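Local coordinates for DUF2520 domain-containing protein (Thermotoga maritima, PDB 2I76), which is of unknown function but binds NADPH and is probably an NADP-dependent dehydrogenase, at residues V86-F91 / A103-N108; L92-F97 / I152-K157; F126-D131 / G147-I152. All coordinates share one frame; numbering follows the deposited sequence.

Contact 1. Residues V86-F91 / A103-N108; sequences VHCSGF and ASIHPN. With NDP (NADPH dihydro-nicotinamide-adenine-dinucleotide phosphate), chain C.
Val86 and Ala103, then His87 and Ser104, pair as neighbouring parallel strands of the nucleotide-binding sheet, and beyond them the two segments line the nicotinamide end of NADPH. The strand end is the close part. Ile105 N donates to His87 O at 2.9 Å, whereas His87 N to Ala103 O, at 3.5 Å, is weak. Val86 CG1 lies against Ala103 CB on one face of the sheet. On the other, His87 CE1 comes obliquely within 3.4 Å of Ser104 OG. The His87 ring is held at both nitrogens: ND1 accepts from Ser89 N (3.1 Å), which sits slightly out of the ring plane, and NE2 bonds to Ser93 O. Beyond Cys88 the packing stays buried but is shared with the cofactor. His106 has CG anti to its backbone N (chi1 -179°), on the Cys88 side. Its CD2 meets Cys88 O near the ring plane at 3.1 Å, while its ND1 is hydrogen-bonded to Tyr160 OH. Cys88 O also faces NDP C6N, and Pro107 CG stands 3.7 Å from NDP C5N. The loose side is at Phe91: partly exposed, it turns from 103-108, meets His161 of its own chain and packs on Glu228 of the second subunit. Only backbone hydrogen bonds join the two segments, and around the dihydropyridine ring their contacts with NADPH are chiefly van der Waals. This chemistry is consistent with a wall that holds the nicotinamide mainly by shape, with Cys88 O perhaps adding a polar influence beside C6N.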
loop_
_atom_site.group_PDB
_atom_site.type_symbol
_atom_site.label_atom_id
_atom_site.label_comp_id
_atom_site.label_asym_id
_atom_site.label_seq_id
_atom_site.Cartn_x
_atom_site.Cartn_y
_atom_site.Cartn_z
ATOM N N VAL A 86 5.194 -5.619 -30.685
ATOM C CA VAL A 86 5.163 -5.555 -29.227
ATOM C C VAL A 86 4.090 -4.607 -28.676
ATOM O O VAL A 86 3.879 -3.503 -29.199
ATOM C CB VAL A 86 6.551 -5.092 -28.646
ATOM C CG1 VAL A 86 7.693 -5.912 -29.244
ATOM C CG2 VAL A 86 6.775 -3.617 -28.933
ATOM N N HIS A 87 3.392 -5.045 -27.634
ATOM C CA HIS A 87 2.404 -4.185 -26.995
ATOM C C HIS A 87 2.792 -4.117 -25.522
ATOM O O HIS A 87 3.670 -4.856 -25.058
ATOM C CB HIS A 87 0.968 -4.700 -27.178
ATOM C CG HIS A 87 0.724 -6.048 -26.587
ATOM N ND1 HIS A 87 0.779 -6.287 -25.234
ATOM C CD2 HIS A 87 0.447 -7.238 -27.170
ATOM C CE1 HIS A 87 0.551 -7.569 -25.006
ATOM N NE2 HIS A 87 0.346 -8.167 -26.164
ATOM N N CYS A 88 2.149 -3.225 -24.783
ATOM C CA CYS A 88 2.494 -3.050 -23.381
ATOM C C CYS A 88 1.387 -3.483 -22.437
ATOM O O CYS A 88 1.372 -3.098 -21.271
ATOM C CB CYS A 88 2.840 -1.581 -23.145
ATOM S SG CYS A 88 3.680 -0.815 -24.572
ATOM N N SER A 89 0.462 -4.290 -22.934
ATOM C CA SER A 89 -0.641 -4.751 -22.111
ATOM C C SER A 89 -0.164 -5.520 -20.888
ATOM O O SER A 89 0.699 -6.413 -20.996
ATOM C CB SER A 89 -1.568 -5.650 -22.923
ATOM O OG SER A 89 -2.459 -6.340 -22.069
ATOM N N GLY A 90 -0.736 -5.167 -19.732
ATOM C CA GLY A 90 -0.407 -5.843 -18.486
ATOM C C GLY A 90 -1.182 -7.147 -18.360
ATOM O O GLY A 90 -0.812 -8.064 -17.626
ATOM N N PHE A 91 -2.276 -7.239 -19.098
ATOM C CA PHE A 91 -3.081 -8.437 -19.051
ATOM C C PHE A 91 -2.815 -9.310 -20.257
ATOM O O PHE A 91 -2.412 -10.464 -20.122
ATOM C CB PHE A 91 -4.558 -8.074 -19.010
ATOM C CG PHE A 91 -5.463 -9.262 -18.942
ATOM C CD1 PHE A 91 -5.454 -10.093 -17.821
ATOM C CD2 PHE A 91 -6.315 -9.565 -20.006
ATOM C CE1 PHE A 91 -6.282 -11.202 -17.755
ATOM C CE2 PHE A 91 -7.150 -10.669 -19.953
ATOM C CZ PHE A 91 -7.132 -11.494 -18.825
ATOM N N ALA A 103 6.380 -9.827 -29.007
ATOM C CA ALA A 103 6.846 -9.519 -27.661
ATOM C C ALA A 103 5.835 -8.672 -26.890
ATOM O O ALA A 103 4.834 -8.218 -27.442
ATOM C CB ALA A 103 8.200 -8.804 -27.717
ATOM N N SER A 104 6.121 -8.465 -25.609
ATOM C CA SER A 104 5.250 -7.701 -24.729
ATOM C C SER A 104 6.066 -7.014 -23.627
ATOM O O SER A 104 6.741 -7.693 -22.852
ATOM C CB SER A 104 4.214 -8.659 -24.113
ATOM O OG SER A 104 3.360 -8.009 -23.187
ATOM N N ILE A 105 6.032 -5.681 -23.576
ATOM C CA ILE A 105 6.759 -4.951 -22.524
ATOM C C ILE A 105 5.803 -4.120 -21.666
ATOM O O ILE A 105 5.124 -3.203 -22.156
ATOM C CB ILE A 105 7.902 -4.032 -23.071
ATOM C CG1 ILE A 105 8.594 -3.351 -21.881
ATOM C CG2 ILE A 105 7.364 -3.018 -24.070
ATOM C CD1 ILE A 105 10.033 -2.927 -22.114
ATOM N N HIS A 106 5.771 -4.452 -20.376
ATOM C CA HIS A 106 4.862 -3.799 -19.449
ATOM C C HIS A 106 5.471 -3.074 -18.258
ATOM O O HIS A 106 5.971 -3.709 -17.319
ATOM C CB HIS A 106 3.828 -4.812 -18.940
ATOM C CG HIS A 106 2.831 -4.218 -17.996
ATOM N ND1 HIS A 106 3.011 -4.209 -16.629
ATOM C CD2 HIS A 106 1.689 -3.529 -18.232
ATOM C CE1 HIS A 106 2.024 -3.537 -16.063
ATOM N NE2 HIS A 106 1.209 -3.114 -17.012
ATOM N N PRO A 107 5.413 -1.729 -18.275
ATOM C CA PRO A 107 5.939 -0.862 -17.218
ATOM C C PRO A 107 4.939 -0.730 -16.062
ATOM O O PRO A 107 3.812 -0.251 -16.262
ATOM C CB PRO A 107 6.154 0.460 -17.945
ATOM C CG PRO A 107 4.999 0.494 -18.868
ATOM C CD PRO A 107 4.969 -0.919 -19.422
ATOM N N ASN A 108 5.337 -1.161 -14.865
ATOM C CA ASN A 108 4.439 -1.059 -13.719
ATOM C C ASN A 108 4.534 0.362 -13.209
ATOM O O ASN A 108 5.370 0.685 -12.374
ATOM C CB ASN A 108 4.824 -2.055 -12.613
ATOM C CG ASN A 108 4.624 -3.506 -13.028
ATOM O OD1 ASN A 108 5.432 -4.079 -13.754
ATOM N ND2 ASN A 108 3.535 -4.098 -12.570
HETATM P PA NDP C . -4.512 5.653 -24.369
HETATM O O1A NDP C . -3.832 6.815 -23.841
HETATM O O2A NDP C . -6.013 5.484 -24.316
HETATM O O5B NDP C . -4.022 5.476 -25.893
HETATM C C5B NDP C . -4.377 6.499 -26.801
HETATM C C4B NDP C . -3.811 6.049 -28.124
HETATM O O4B NDP C . -4.544 4.819 -28.484
HETATM C C3B NDP C . -4.050 7.017 -29.206
HETATM O O3B NDP C . -2.927 7.029 -30.077
HETATM C C2B NDP C . -5.270 6.581 -29.883
HETATM O O2B NDP C . -5.623 7.066 -31.185
HETATM C C1B NDP C . -5.186 5.100 -29.735
HETATM N N9A NDP C . -6.578 4.541 -29.809
HETATM C C8A NDP C . -7.632 4.648 -28.857
HETATM N N7A NDP C . -8.719 4.033 -29.280
HETATM C C5A NDP C . -8.432 3.518 -30.509
HETATM C C6A NDP C . -9.168 2.750 -31.480
HETATM N N6A NDP C . -10.450 2.417 -31.245
HETATM N N1A NDP C . -8.556 2.373 -32.664
HETATM C C2A NDP C . -7.243 2.714 -32.906
HETATM N N3A NDP C . -6.464 3.432 -32.050
HETATM C C4A NDP C . -7.118 3.802 -30.854
HETATM O O3 NDP C . -3.857 4.356 -23.819
HETATM P PN NDP C . -3.510 3.306 -22.595
HETATM O O1N NDP C . -4.931 3.082 -22.310
HETATM O O2N NDP C . -2.669 4.226 -21.758
HETATM O O5D NDP C . -2.676 1.980 -22.833
HETATM C C5D NDP C . -2.197 1.579 -24.147
HETATM C C4D NDP C . -1.418 0.246 -23.934
HETATM O O4D NDP C . -0.405 0.461 -22.945
HETATM C C3D NDP C . -2.281 -0.906 -23.412
HETATM O O3D NDP C . -1.893 -2.102 -24.095
HETATM C C2D NDP C . -2.040 -0.922 -21.911
HETATM O O2D NDP C . -2.343 -2.191 -21.354
HETATM C C1D NDP C . -0.533 -0.471 -21.857
HETATM N N1N NDP C . -0.130 0.203 -20.558
HETATM C C2N NDP C . -0.768 1.440 -20.151
HETATM C C3N NDP C . -0.311 2.020 -18.872
HETATM C C7N NDP C . -0.897 3.275 -18.369
HETATM O O7N NDP C . -0.567 3.802 -17.270
HETATM N N7N NDP C . -1.851 3.929 -19.093
HETATM C C4N NDP C . 0.701 1.340 -18.135
HETATM C C5N NDP C . 1.292 0.161 -18.546
HETATM C C6N NDP C . 0.880 -0.413 -19.755
HETATM P P2B NDP C . -4.818 8.065 -32.042
HETATM O O1X NDP C . -5.682 8.191 -33.220
HETATM O O2X NDP C . -3.498 7.479 -32.384
HETATM O O3X NDP C . -4.652 9.392 -31.312
#

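Contact 2. Residues L92-F97 / I152-K157; sequences LSSEIF and IPSEKK
The carboxylate of Glu95 turns one oxygen to Ser154: OE2 is the nearer of the two, and Ser154 CB stands well off the carboxylate plane. OE1 points away from the serine, and Ser154 OG, 3.5 Å from OE2, is too poorly angled for a hydrogen bond. The contact joins two loops beside the sheet of the Rossmann-like nucleotide-binding domain: the 3-10 turn 94-97 that follows strand 85-87, and the turn that leads from strand 149-151 into helix 157-168, with Lys156 as its N-cap residue. Three serines gather at the junction. Ser93 carries OG anti to its backbone N (chi1 -176°), which brings it within 3.1 Å of Ser154 OG; Ser94 OG lies 3.6 Å from the same oxygen. Their shared polar partner is Glu129, whose OE2 is hydrogen-bonded to Ser93 OG. Its OE1 is placed to bond Ser94 OG and Ser154 OG, although the pair with Ser154 OG is doubtfully short in the model. A single carboxylate thus probably ties both loops together, and the cluster of hydroxyls would be expected to stabilise its negative charge. Beside it Lys157 CD lies near Ser93, 3.7 Å from Ser93 CA.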
loop_
_atom_site.group_PDB
_atom_site.type_symbol
_atom_site.label_atom_id
_atom_site.label_comp_id
_atom_site.label_asym_id
_atom_site.label_seq_id
_atom_site.Cartn_x
_atom_site.Cartn_y
_atom_site.Cartn_z
ATOM N N LEU A 92 -3.045 -8.736 -21.437
ATOM C CA LEU A 92 -2.866 -9.433 -22.708
ATOM C C LEU A 92 -1.423 -9.852 -22.950
ATOM O O LEU A 92 -0.480 -9.233 -22.442
ATOM C CB LEU A 92 -3.362 -8.560 -23.871
ATOM C CG LEU A 92 -4.863 -8.235 -23.907
ATOM C CD1 LEU A 92 -5.157 -7.061 -24.838
ATOM C CD2 LEU A 92 -5.625 -9.473 -24.325
ATOM N N SER A 93 -1.266 -10.911 -23.743
ATOM C CA SER A 93 0.039 -11.468 -24.068
ATOM C C SER A 93 0.475 -11.144 -25.491
ATOM O O SER A 93 -0.351 -10.870 -26.364
ATOM C CB SER A 93 -0.009 -12.985 -23.900
ATOM O OG SER A 93 1.262 -13.559 -24.105
ATOM N N SER A 94 1.784 -11.173 -25.711
ATOM C CA SER A 94 2.344 -10.933 -27.037
ATOM C C SER A 94 1.637 -11.870 -28.018
ATOM O O SER A 94 1.214 -11.458 -29.102
ATOM C CB SER A 94 3.829 -11.267 -27.044
ATOM O OG SER A 94 4.026 -12.648 -26.755
ATOM N N GLU A 95 1.529 -13.140 -27.619
ATOM C CA GLU A 95 0.884 -14.179 -28.411
ATOM C C GLU A 95 -0.427 -13.764 -29.055
ATOM O O GLU A 95 -0.891 -14.416 -29.986
ATOM C CB GLU A 95 0.625 -15.412 -27.552
ATOM C CG GLU A 95 1.769 -16.403 -27.520
ATOM C CD GLU A 95 1.442 -17.620 -26.677
ATOM O OE1 GLU A 95 0.327 -18.162 -26.838
ATOM O OE2 GLU A 95 2.298 -18.036 -25.863
ATOM N N ILE A 96 -1.040 -12.699 -28.564
ATOM C CA ILE A 96 -2.298 -12.274 -29.150
ATOM C C ILE A 96 -2.059 -11.843 -30.601
ATOM O O ILE A 96 -3.000 -11.715 -31.382
ATOM C CB ILE A 96 -2.930 -11.112 -28.340
ATOM C CG1 ILE A 96 -4.344 -10.828 -28.856
ATOM C CG2 ILE A 96 -2.062 -9.869 -28.431
ATOM C CD1 ILE A 96 -5.079 -9.719 -28.106
ATOM N N PHE A 97 -0.786 -11.657 -30.952
ATOM C CA PHE A 97 -0.369 -11.224 -32.291
ATOM C C PHE A 97 -0.286 -12.358 -33.307
ATOM O O PHE A 97 -0.336 -12.123 -34.513
ATOM C CB PHE A 97 1.002 -10.523 -32.221
ATOM C CG PHE A 97 0.940 -9.081 -31.786
ATOM C CD1 PHE A 97 1.970 -8.524 -31.034
ATOM C CD2 PHE A 97 -0.117 -8.269 -32.159
ATOM C CE1 PHE A 97 1.948 -7.174 -30.659
ATOM C CE2 PHE A 97 -0.143 -6.920 -31.787
ATOM C CZ PHE A 97 0.895 -6.376 -31.035
ATOM N N ILE A 152 8.448 -13.411 -18.117
ATOM C CA ILE A 152 7.383 -14.276 -17.650
ATOM C C ILE A 152 6.790 -15.021 -18.841
ATOM O O ILE A 152 6.618 -14.447 -19.909
ATOM C CB ILE A 152 6.300 -13.415 -16.927
ATOM C CG1 ILE A 152 4.931 -14.069 -17.033
ATOM C CG2 ILE A 152 6.232 -12.024 -17.526
ATOM C CD1 ILE A 152 3.832 -13.220 -16.444
ATOM N N PRO A 153 6.472 -16.313 -18.680
ATOM C CA PRO A 153 5.905 -16.999 -19.846
ATOM C C PRO A 153 4.589 -16.364 -20.276
ATOM O O PRO A 153 3.893 -15.752 -19.457
ATOM C CB PRO A 153 5.727 -18.433 -19.350
ATOM C CG PRO A 153 5.434 -18.240 -17.878
ATOM C CD PRO A 153 6.437 -17.175 -17.482
ATOM N N SER A 154 4.250 -16.503 -21.557
ATOM C CA SER A 154 2.999 -15.948 -22.084
ATOM C C SER A 154 1.769 -16.580 -21.418
ATOM O O SER A 154 0.696 -15.966 -21.337
ATOM C CB SER A 154 2.908 -16.167 -23.599
ATOM O OG SER A 154 3.796 -15.324 -24.307
ATOM N N GLU A 155 1.930 -17.811 -20.944
ATOM C CA GLU A 155 0.831 -18.515 -20.303
ATOM C C GLU A 155 0.741 -18.239 -18.796
ATOM O O GLU A 155 0.181 -19.029 -18.027
ATOM C CB GLU A 155 0.961 -20.016 -20.604
ATOM C CG GLU A 155 2.399 -20.499 -20.648
ATOM C CD GLU A 155 2.881 -21.011 -19.305
ATOM O OE1 GLU A 155 4.095 -20.883 -19.015
ATOM O OE2 GLU A 155 2.041 -21.555 -18.550
ATOM N N LYS A 156 1.282 -17.097 -18.387
ATOM C CA LYS A 156 1.263 -16.700 -16.988
ATOM C C LYS A 156 1.089 -15.191 -16.819
ATOM O O LYS A 156 1.277 -14.652 -15.732
ATOM C CB LYS A 156 2.556 -17.146 -16.303
ATOM C CG LYS A 156 2.710 -18.644 -16.150
ATOM C CD LYS A 156 1.545 -19.241 -15.401
ATOM C CE LYS A 156 1.896 -20.626 -14.924
ATOM N NZ LYS A 156 3.199 -20.616 -14.162
ATOM N N LYS A 157 0.717 -14.512 -17.892
ATOM C CA LYS A 157 0.544 -13.071 -17.846
ATOM C C LYS A 157 -0.707 -12.671 -17.066
ATOM O O LYS A 157 -0.763 -11.573 -16.497
ATOM C CB LYS A 157 0.500 -12.519 -19.271
ATOM C CG LYS A 157 0.783 -11.039 -19.360
ATOM C CD LYS A 157 1.398 -10.685 -20.694
ATOM C CE LYS A 157 1.757 -9.209 -20.756
ATOM N NZ LYS A 157 2.574 -8.808 -19.588
#

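Contact 3. Residues F126-D131 / G147-I152; sequences FGLEGD and GKYFVI
Phe126 and Tyr149 begin the parallel pairing of strands 126-128 and 149-151, the two strands of a beta-alpha-beta unit whose helix 135-145 packs against the face bearing Phe126, Leu128 and Tyr149. A ladder of four bonds alternates between the strands. Phe126 N gives to Lys148 O (3.0 Å), and Phe150 N to Phe126 O. Leu128 N reaches Phe150 O at 3.3 Å, and Ile152 N closes the series on Leu128 O at 3.2 Å. The Tyr149 side chain can be followed outward. Its CB lies by Phe126 O and touches Phe126 CB at 3.6 Å. CG, set between the backbone N and the carbonyl carbon (chi1 62°), meets Leu128 CD1 at 4.0 Å. Ring atom CD1 comes nearer to that methyl, at 3.8 Å, and CE1 is 4.2 Å from Leu128 CD1, after which the end of the ring, with OH at its tip, leads away from strand 126-128. Leu128 CD1 therefore sits over the Tyr149 face, a CH-pi contact 28° off the ring normal, with the two side chains crossing obliquely. Strand 149-151 is one of the two outermost strands of the sheet within the chain, and on its other face Phe150 packs on Leu187 of the second subunit. Just past the strands, Glu129 CB lies 4.1 Å from Ile152 CG2.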
loop_
_atom_site.group_PDB
_atom_site.type_symbol
_atom_site.label_atom_id
_atom_site.label_comp_id
_atom_site.label_asym_id
_atom_site.label_seq_id
_atom_site.Cartn_x
_atom_site.Cartn_y
_atom_site.Cartn_z
ATOM N N PHE A 126 9.970 -3.703 -15.175
ATOM C CA PHE A 126 9.229 -4.122 -16.361
ATOM C C PHE A 126 8.837 -5.586 -16.414
ATOM O O PHE A 126 9.586 -6.478 -16.012
ATOM C CB PHE A 126 10.007 -3.806 -17.638
ATOM C CG PHE A 126 10.099 -2.348 -17.949
ATOM C CD1 PHE A 126 11.246 -1.631 -17.629
ATOM C CD2 PHE A 126 9.049 -1.693 -18.572
ATOM C CE1 PHE A 126 11.349 -0.280 -17.931
ATOM C CE2 PHE A 126 9.136 -0.345 -18.878
ATOM C CZ PHE A 126 10.290 0.365 -18.557
ATOM N N GLY A 127 7.639 -5.821 -16.927
ATOM C CA GLY A 127 7.162 -7.174 -17.088
ATOM C C GLY A 127 7.270 -7.457 -18.571
ATOM O O GLY A 127 6.448 -6.992 -19.365
ATOM N N LEU A 128 8.302 -8.196 -18.954
ATOM C CA LEU A 128 8.497 -8.522 -20.354
ATOM C C LEU A 128 7.993 -9.938 -20.577
ATOM O O LEU A 128 7.771 -10.686 -19.627
ATOM C CB LEU A 128 9.979 -8.415 -20.729
ATOM C CG LEU A 128 10.757 -7.283 -20.052
ATOM C CD1 LEU A 128 12.106 -7.124 -20.716
ATOM C CD2 LEU A 128 9.975 -5.993 -20.142
ATOM N N GLU A 129 7.824 -10.292 -21.843
ATOM C CA GLU A 129 7.326 -11.601 -22.246
ATOM C C GLU A 129 7.214 -11.494 -23.766
ATOM O O GLU A 129 6.324 -10.821 -24.293
ATOM C CB GLU A 129 5.962 -11.849 -21.575
ATOM C CG GLU A 129 5.148 -13.026 -22.077
ATOM C CD GLU A 129 4.298 -12.674 -23.288
ATOM O OE1 GLU A 129 4.639 -13.121 -24.406
ATOM O OE2 GLU A 129 3.296 -11.942 -23.129
ATOM N N GLY A 130 8.147 -12.122 -24.470
ATOM C CA GLY A 130 8.122 -12.051 -25.916
ATOM C C GLY A 130 8.476 -13.327 -26.648
ATOM O O GLY A 130 8.639 -14.409 -26.065
ATOM N N ASP A 131 8.590 -13.168 -27.960
ATOM C CA ASP A 131 8.931 -14.245 -28.886
ATOM C C ASP A 131 10.340 -14.740 -28.594
ATOM O O ASP A 131 11.005 -14.224 -27.700
ATOM C CB ASP A 131 8.832 -13.705 -30.318
ATOM C CG ASP A 131 9.150 -14.740 -31.351
ATOM O OD1 ASP A 131 10.344 -14.953 -31.645
ATOM O OD2 ASP A 131 8.199 -15.351 -31.870
ATOM N N GLY A 147 17.258 -0.638 -15.667
ATOM C CA GLY A 147 17.704 -2.033 -15.514
ATOM C C GLY A 147 17.012 -2.992 -14.558
ATOM O O GLY A 147 17.626 -3.916 -14.001
ATOM N N LYS A 148 15.709 -2.793 -14.403
ATOM C CA LYS A 148 14.927 -3.621 -13.541
ATOM C C LYS A 148 13.754 -4.199 -14.339
ATOM O O LYS A 148 12.951 -3.450 -14.910
ATOM C CB LYS A 148 14.433 -2.778 -12.387
ATOM C CG LYS A 148 15.487 -1.791 -11.914
ATOM C CD LYS A 148 15.011 -1.078 -10.665
ATOM C CE LYS A 148 15.939 0.066 -10.272
ATOM N NZ LYS A 148 15.396 0.875 -9.131
ATOM N N TYR A 149 13.686 -5.530 -14.393
ATOM C CA TYR A 149 12.630 -6.223 -15.103
ATOM C C TYR A 149 12.721 -7.722 -14.909
ATOM O O TYR A 149 13.634 -8.208 -14.247
ATOM C CB TYR A 149 12.701 -5.896 -16.598
ATOM C CG TYR A 149 13.981 -6.335 -17.281
ATOM C CD1 TYR A 149 14.187 -7.673 -17.640
ATOM C CD2 TYR A 149 14.996 -5.410 -17.561
ATOM C CE1 TYR A 149 15.373 -8.082 -18.262
ATOM C CE2 TYR A 149 16.186 -5.809 -18.182
ATOM C CZ TYR A 149 16.365 -7.146 -18.528
ATOM O OH TYR A 149 17.542 -7.540 -19.124
ATOM N N PHE A 150 11.767 -8.451 -15.474
ATOM C CA PHE A 150 11.758 -9.909 -15.383
ATOM C C PHE A 150 10.829 -10.533 -16.433
ATOM O O PHE A 150 9.718 -10.050 -16.680
ATOM C CB PHE A 150 11.397 -10.373 -13.956
ATOM C CG PHE A 150 10.025 -9.988 -13.511
ATOM C CD1 PHE A 150 8.947 -10.855 -13.689
ATOM C CD2 PHE A 150 9.802 -8.758 -12.901
ATOM C CE1 PHE A 150 7.660 -10.503 -13.257
ATOM C CE2 PHE A 150 8.519 -8.394 -12.465
ATOM C CZ PHE A 150 7.445 -9.272 -12.647
ATOM N N VAL A 151 11.317 -11.592 -17.077
ATOM C CA VAL A 151 10.567 -12.287 -18.120
ATOM C C VAL A 151 9.601 -13.269 -17.477
ATOM O O VAL A 151 9.893 -13.872 -16.441
ATOM C CB VAL A 151 11.514 -13.057 -19.144
ATOM C CG1 VAL A 151 11.933 -14.417 -18.600
ATOM C CG2 VAL A 151 10.808 -13.243 -20.473
ATOM N N ILE A 152 8.448 -13.411 -18.117
ATOM C CA ILE A 152 7.383 -14.276 -17.650
ATOM C C ILE A 152 6.790 -15.021 -18.841
ATOM O O ILE A 152 6.618 -14.447 -19.909
ATOM C CB ILE A 152 6.300 -13.415 -16.927
ATOM C CG1 ILE A 152 4.931 -14.069 -17.033
ATOM C CG2 ILE A 152 6.232 -12.024 -17.526
ATOM C CD1 ILE A 152 3.832 -13.220 -16.444
#

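In the fold
The three contacts lie around one end of the sheet, with contact 1 against the cofactor. Contacts 1 and 3 (centres 9 Å apart) meet where strand 102-107 runs beside strand 126-128, joined by Gly127 N and His106 O at 2.7 Å. Contact 2, also about 9 Å from contact 1 between centres, is linked to it through Ser93 and His87. Contact 3 is nested within the chain loop that contact 2 closes, their centres 11 Å apart; they share Ile152, and Glu129 of contact 3 reaches the serines of contact 2. Contact 1 touches NADPH directly, while the side chains of Leu92 and Phe126 lie about 6 and 8 Å from it. All three touch the second subunit.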